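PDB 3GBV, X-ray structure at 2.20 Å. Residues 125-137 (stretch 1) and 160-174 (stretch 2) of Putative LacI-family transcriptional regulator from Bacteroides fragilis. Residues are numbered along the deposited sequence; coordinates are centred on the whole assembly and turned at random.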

# COMPACT_ATOMS: atom_id res chain seq x y z
N ALA A 125 -6.20 6.83 -13.61
CA ALA A 125 -6.24 6.82 -15.07
C ALA A 125 -5.19 5.86 -15.62
O ALA A 125 -5.48 5.06 -16.51
CB ALA A 125 -6.02 8.22 -15.62
N ARG A 126 -3.97 5.96 -15.09
CA ARG A 126 -2.87 5.10 -15.50
C ARG A 126 -3.27 3.64 -15.34
O ARG A 126 -3.14 2.84 -16.27
CB ARG A 126 -1.62 5.37 -14.64
CG ARG A 126 -0.54 4.28 -14.66
CD ARG A 126 0.06 4.08 -16.02
NE ARG A 126 1.03 2.98 -16.06
CZ ARG A 126 2.23 2.99 -15.49
NH1 ARG A 126 2.65 4.05 -14.81
NH2 ARG A 126 3.04 1.94 -15.61
N MSE A 127 -3.79 3.29 -14.17
CA MSE A 127 -4.18 1.91 -13.89
C MSE A 127 -5.33 1.42 -14.77
O MSE A 127 -5.35 0.26 -15.18
CB MSE A 127 -4.57 1.73 -12.42
CG MSE A 127 -3.47 2.06 -11.41
SE MSE A 127 -1.86 1.03 -11.81
CE MSE A 127 -2.46 -0.85 -11.52
N LEU A 128 -6.29 2.30 -15.05
CA LEU A 128 -7.42 1.92 -15.89
C LEU A 128 -6.96 1.63 -17.32
O LEU A 128 -7.45 0.69 -17.96
CB LEU A 128 -8.48 3.02 -15.92
CG LEU A 128 -9.70 2.65 -16.76
CD1 LEU A 128 -10.55 1.66 -15.99
CD2 LEU A 128 -10.51 3.90 -17.09
N MSE A 129 -6.04 2.44 -17.81
CA MSE A 129 -5.53 2.28 -19.17
C MSE A 129 -4.64 1.06 -19.36
O MSE A 129 -4.40 0.64 -20.49
CB MSE A 129 -4.78 3.55 -19.59
CG MSE A 129 -5.72 4.73 -19.75
SE MSE A 129 -7.13 4.23 -21.06
CE MSE A 129 -8.70 3.88 -20.01
N LEU A 130 -4.14 0.51 -18.26
CA LEU A 130 -3.30 -0.69 -18.29
C LEU A 130 -4.28 -1.83 -18.57
O LEU A 130 -3.94 -2.85 -19.18
CB LEU A 130 -2.65 -0.93 -16.92
CG LEU A 130 -1.95 -2.29 -16.73
CD1 LEU A 130 -0.64 -2.30 -17.51
CD2 LEU A 130 -1.69 -2.57 -15.24
N LEU A 131 -5.51 -1.62 -18.11
CA LEU A 131 -6.62 -2.55 -18.24
C LEU A 131 -7.34 -2.41 -19.59
O LEU A 131 -7.69 -3.40 -20.23
CB LEU A 131 -7.62 -2.25 -17.12
CG LEU A 131 -8.19 -3.32 -16.20
CD1 LEU A 131 -7.09 -4.05 -15.48
CD2 LEU A 131 -9.11 -2.64 -15.21
N ALA A 132 -7.55 -1.16 -20.01
CA ALA A 132 -8.26 -0.86 -21.25
C ALA A 132 -7.37 -0.44 -22.41
O ALA A 132 -7.79 0.33 -23.27
CB ALA A 132 -9.29 0.21 -21.00
N VAL A 133 -6.15 -0.97 -22.43
CA VAL A 133 -5.18 -0.65 -23.47
C VAL A 133 -5.80 -0.22 -24.80
O VAL A 133 -5.74 0.95 -25.18
CB VAL A 133 -4.25 -1.83 -23.74
CG1 VAL A 133 -2.86 -1.32 -24.11
CG2 VAL A 133 -4.20 -2.75 -22.52
N ASN A 134 -6.39 -1.18 -25.51
CA ASN A 134 -7.00 -0.90 -26.80
C ASN A 134 -8.52 -0.80 -26.75
O ASN A 134 -9.23 -1.58 -27.37
CB ASN A 134 -6.58 -1.97 -27.81
CG ASN A 134 -5.07 -2.07 -27.96
OD1 ASN A 134 -4.40 -1.11 -28.35
ND2 ASN A 134 -4.52 -3.24 -27.65
N ASP A 135 -9.01 0.18 -25.99
CA ASP A 135 -10.44 0.42 -25.82
C ASP A 135 -10.81 1.79 -26.39
O ASP A 135 -10.18 2.79 -26.09
CB ASP A 135 -10.80 0.37 -24.34
CG ASP A 135 -11.56 -0.88 -23.96
OD1 ASP A 135 -12.79 -0.90 -24.17
OD2 ASP A 135 -10.93 -1.83 -23.47
N ARG A 136 -11.85 1.82 -27.21
CA ARG A 136 -12.28 3.07 -27.82
C ARG A 136 -12.98 3.98 -26.81
O ARG A 136 -12.96 5.21 -26.94
CB ARG A 136 -13.19 2.78 -29.01
CG ARG A 136 -12.50 2.02 -30.16
CD ARG A 136 -11.61 2.92 -31.02
NE ARG A 136 -10.41 3.41 -30.32
CZ ARG A 136 -9.26 2.74 -30.19
NH1 ARG A 136 -9.13 1.53 -30.71
NH2 ARG A 136 -8.24 3.30 -29.55
N GLU A 137 -13.60 3.38 -25.80
CA GLU A 137 -14.30 4.17 -24.79
C GLU A 137 -14.20 3.55 -23.41
O GLU A 137 -13.93 2.36 -23.26
CB GLU A 137 -15.79 4.27 -25.13
CG GLU A 137 -16.13 4.89 -26.46
CD GLU A 137 -17.62 4.84 -26.74
OE1 GLU A 137 -18.16 3.73 -26.87
OE2 GLU A 137 -18.25 5.92 -26.84
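Stretch 2 160-174: GFRQYMQEHHPACNI

The apolar centre of the contact is a packing of helix on helix. Residues 160-168 of stretch 2 are helical, with backbone hydrogen bonds such as Tyr 164 N to Gly 160 O (3.2 Å), and their axis passes 9.7 Å from that of helix 125-131. The signed crossing angle is -51°, so the two helices run in broadly the same direction but splay. Where they come near, Ala 125 faces stretch 2: its CB lies 3.4 Å from Tyr 164 CB and 3.5 Å from Phe 161 CD1, and the Ala 125 and Phe 161 CA atoms are only 5.1 Å apart. Tyr 164, chi1 t, lays one face of its ring over the backbone at Ala 125 C and Arg 126 CA, and its OH reaches Arg 126 CD at 3.4 Å. The Phe 161 ring, also chi1 t, receives Leu 128 at its edge, Leu 128 CD2 to Phe 161 CZ being 3.7 Å.

Further along, selenomethionine Met 129 fills the widening gap. Met 129 CG is 3.9 Å from Met 165 SE, and Met 129 SE stands 4.1 Å from the centroid of the His 169 ring, 7° off the ring normal, which places selenium squarely over the face.

His 169 is the first residue to leave helical phi/psi (-139/62). A type I turn from His 169 to Cys 172 follows, closed by Cys 172 N to His 169 O at 2.9 Å, and Cys 172 SG packs 3.8 Å from Glu 137 CA.

At the polar edge the two stretches meet in a parallel bridge between Glu 137 and Asn 173, CA-CA 4.5 Å. Asn 173 N donates to Arg 136 O at 2.9 Å with an N-H...O angle of 167°, while Glu 137 CA approaches Asn 173 O at 3.3 Å in a CA-H...O contact. The side chains of Glu 137 and Asn 173 lie on the same sheet face. Altogether 680 Å² is buried, both sides summed.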

# COMPACT_ATOMS: atom_id res chain seq x y z
N GLY A 160 -7.96 15.11 -12.45
CA GLY A 160 -6.65 14.53 -12.65
C GLY A 160 -6.75 13.36 -13.61
O GLY A 160 -5.83 13.08 -14.39
N PHE A 161 -7.88 12.68 -13.54
CA PHE A 161 -8.15 11.54 -14.40
C PHE A 161 -8.20 12.00 -15.87
O PHE A 161 -7.54 11.44 -16.74
CB PHE A 161 -9.49 10.92 -14.01
CG PHE A 161 -9.89 9.75 -14.85
CD1 PHE A 161 -9.40 8.48 -14.57
CD2 PHE A 161 -10.74 9.91 -15.94
CE1 PHE A 161 -9.76 7.38 -15.34
CE2 PHE A 161 -11.10 8.81 -16.73
CZ PHE A 161 -10.61 7.54 -16.42
N ARG A 162 -8.99 13.05 -16.13
CA ARG A 162 -9.13 13.56 -17.48
C ARG A 162 -7.81 14.12 -18.01
O ARG A 162 -7.55 14.06 -19.21
CB ARG A 162 -10.22 14.63 -17.52
CG ARG A 162 -11.63 14.12 -17.21
CD ARG A 162 -12.63 15.28 -17.09
NE ARG A 162 -13.96 14.84 -16.65
CZ ARG A 162 -14.83 14.16 -17.39
NH1 ARG A 162 -14.56 13.82 -18.64
NH2 ARG A 162 -15.99 13.79 -16.86
N GLN A 163 -6.97 14.66 -17.12
CA GLN A 163 -5.70 15.21 -17.57
C GLN A 163 -4.84 14.09 -18.14
O GLN A 163 -4.27 14.22 -19.22
CB GLN A 163 -4.95 15.89 -16.43
CG GLN A 163 -3.78 16.74 -16.91
CD GLN A 163 -2.99 17.37 -15.78
OE1 GLN A 163 -3.57 17.93 -14.83
NE2 GLN A 163 -1.67 17.29 -15.86
N TYR A 164 -4.75 12.99 -17.40
CA TYR A 164 -3.96 11.85 -17.84
C TYR A 164 -4.51 11.34 -19.18
O TYR A 164 -3.75 11.04 -20.10
CB TYR A 164 -4.02 10.71 -16.82
CG TYR A 164 -3.17 9.52 -17.21
CD1 TYR A 164 -1.88 9.35 -16.68
CD2 TYR A 164 -3.63 8.57 -18.13
CE1 TYR A 164 -1.07 8.28 -17.06
CE2 TYR A 164 -2.83 7.50 -18.53
CZ TYR A 164 -1.55 7.37 -17.98
OH TYR A 164 -0.76 6.33 -18.37
N MSE A 165 -5.83 11.22 -19.26
CA MSE A 165 -6.46 10.74 -20.48
C MSE A 165 -6.15 11.67 -21.66
O MSE A 165 -5.98 11.23 -22.79
CB MSE A 165 -7.97 10.64 -20.30
CG MSE A 165 -8.42 9.71 -19.20
SE MSE A 165 -7.98 7.86 -19.74
CE MSE A 165 -9.33 7.53 -21.16
N GLN A 166 -6.09 12.97 -21.39
CA GLN A 166 -5.79 13.93 -22.45
C GLN A 166 -4.33 13.76 -22.90
O GLN A 166 -4.03 13.75 -24.09
CB GLN A 166 -6.01 15.36 -21.96
CG GLN A 166 -7.45 15.86 -22.08
CD GLN A 166 -7.70 17.11 -21.25
OE1 GLN A 166 -6.80 17.94 -21.06
NE2 GLN A 166 -8.93 17.27 -20.77
N GLU A 167 -3.44 13.60 -21.93
CA GLU A 167 -2.02 13.45 -22.23
C GLU A 167 -1.63 12.11 -22.85
O GLU A 167 -0.65 12.04 -23.59
CB GLU A 167 -1.20 13.67 -20.96
CG GLU A 167 -1.51 14.97 -20.21
CD GLU A 167 -0.74 15.08 -18.90
OE1 GLU A 167 -0.64 14.06 -18.20
OE2 GLU A 167 -0.24 16.18 -18.58
N HIS A 168 -2.40 11.06 -22.56
CA HIS A 168 -2.07 9.72 -23.05
C HIS A 168 -3.01 9.04 -24.04
O HIS A 168 -2.56 8.28 -24.89
CB HIS A 168 -1.88 8.80 -21.84
CG HIS A 168 -0.80 9.26 -20.91
ND1 HIS A 168 0.52 8.94 -21.10
CD2 HIS A 168 -0.85 10.06 -19.82
CE1 HIS A 168 1.24 9.52 -20.15
NE2 HIS A 168 0.44 10.20 -19.37
N HIS A 169 -4.31 9.27 -23.92
CA HIS A 169 -5.26 8.66 -24.83
C HIS A 169 -6.32 9.67 -25.20
O HIS A 169 -7.51 9.47 -24.91
CB HIS A 169 -5.92 7.45 -24.17
CG HIS A 169 -4.95 6.38 -23.79
ND1 HIS A 169 -4.03 6.54 -22.79
CD2 HIS A 169 -4.73 5.15 -24.32
CE1 HIS A 169 -3.27 5.45 -22.71
NE2 HIS A 169 -3.68 4.60 -23.63
N PRO A 170 -5.90 10.76 -25.85
CA PRO A 170 -6.86 11.80 -26.23
C PRO A 170 -7.97 11.28 -27.14
O PRO A 170 -9.02 11.89 -27.25
CB PRO A 170 -5.97 12.86 -26.89
CG PRO A 170 -4.84 12.05 -27.45
CD PRO A 170 -4.55 11.07 -26.35
N ALA A 171 -7.73 10.14 -27.77
CA ALA A 171 -8.71 9.56 -28.67
C ALA A 171 -9.79 8.74 -27.96
O ALA A 171 -10.85 8.48 -28.52
CB ALA A 171 -8.01 8.71 -29.71
N CYS A 172 -9.52 8.32 -26.73
CA CYS A 172 -10.49 7.52 -26.01
C CYS A 172 -11.67 8.38 -25.58
O CYS A 172 -11.49 9.44 -24.98
CB CYS A 172 -9.84 6.87 -24.79
SG CYS A 172 -10.89 5.67 -23.95
N ASN A 173 -12.87 7.92 -25.88
CA ASN A 173 -14.10 8.62 -25.53
C ASN A 173 -14.41 8.35 -24.06
O ASN A 173 -14.36 7.21 -23.62
CB ASN A 173 -15.25 8.11 -26.40
CG ASN A 173 -16.52 8.89 -26.20
OD1 ASN A 173 -17.59 8.47 -26.62
ND2 ASN A 173 -16.40 10.05 -25.57
N ILE A 174 -14.74 9.40 -23.32
CA ILE A 174 -15.05 9.25 -21.90
C ILE A 174 -16.54 9.42 -21.65
O ILE A 174 -17.06 10.54 -21.63
CB ILE A 174 -14.25 10.28 -21.07
CG1 ILE A 174 -12.75 10.04 -21.28
CG2 ILE A 174 -14.62 10.18 -19.59
CD1 ILE A 174 -11.85 11.03 -20.57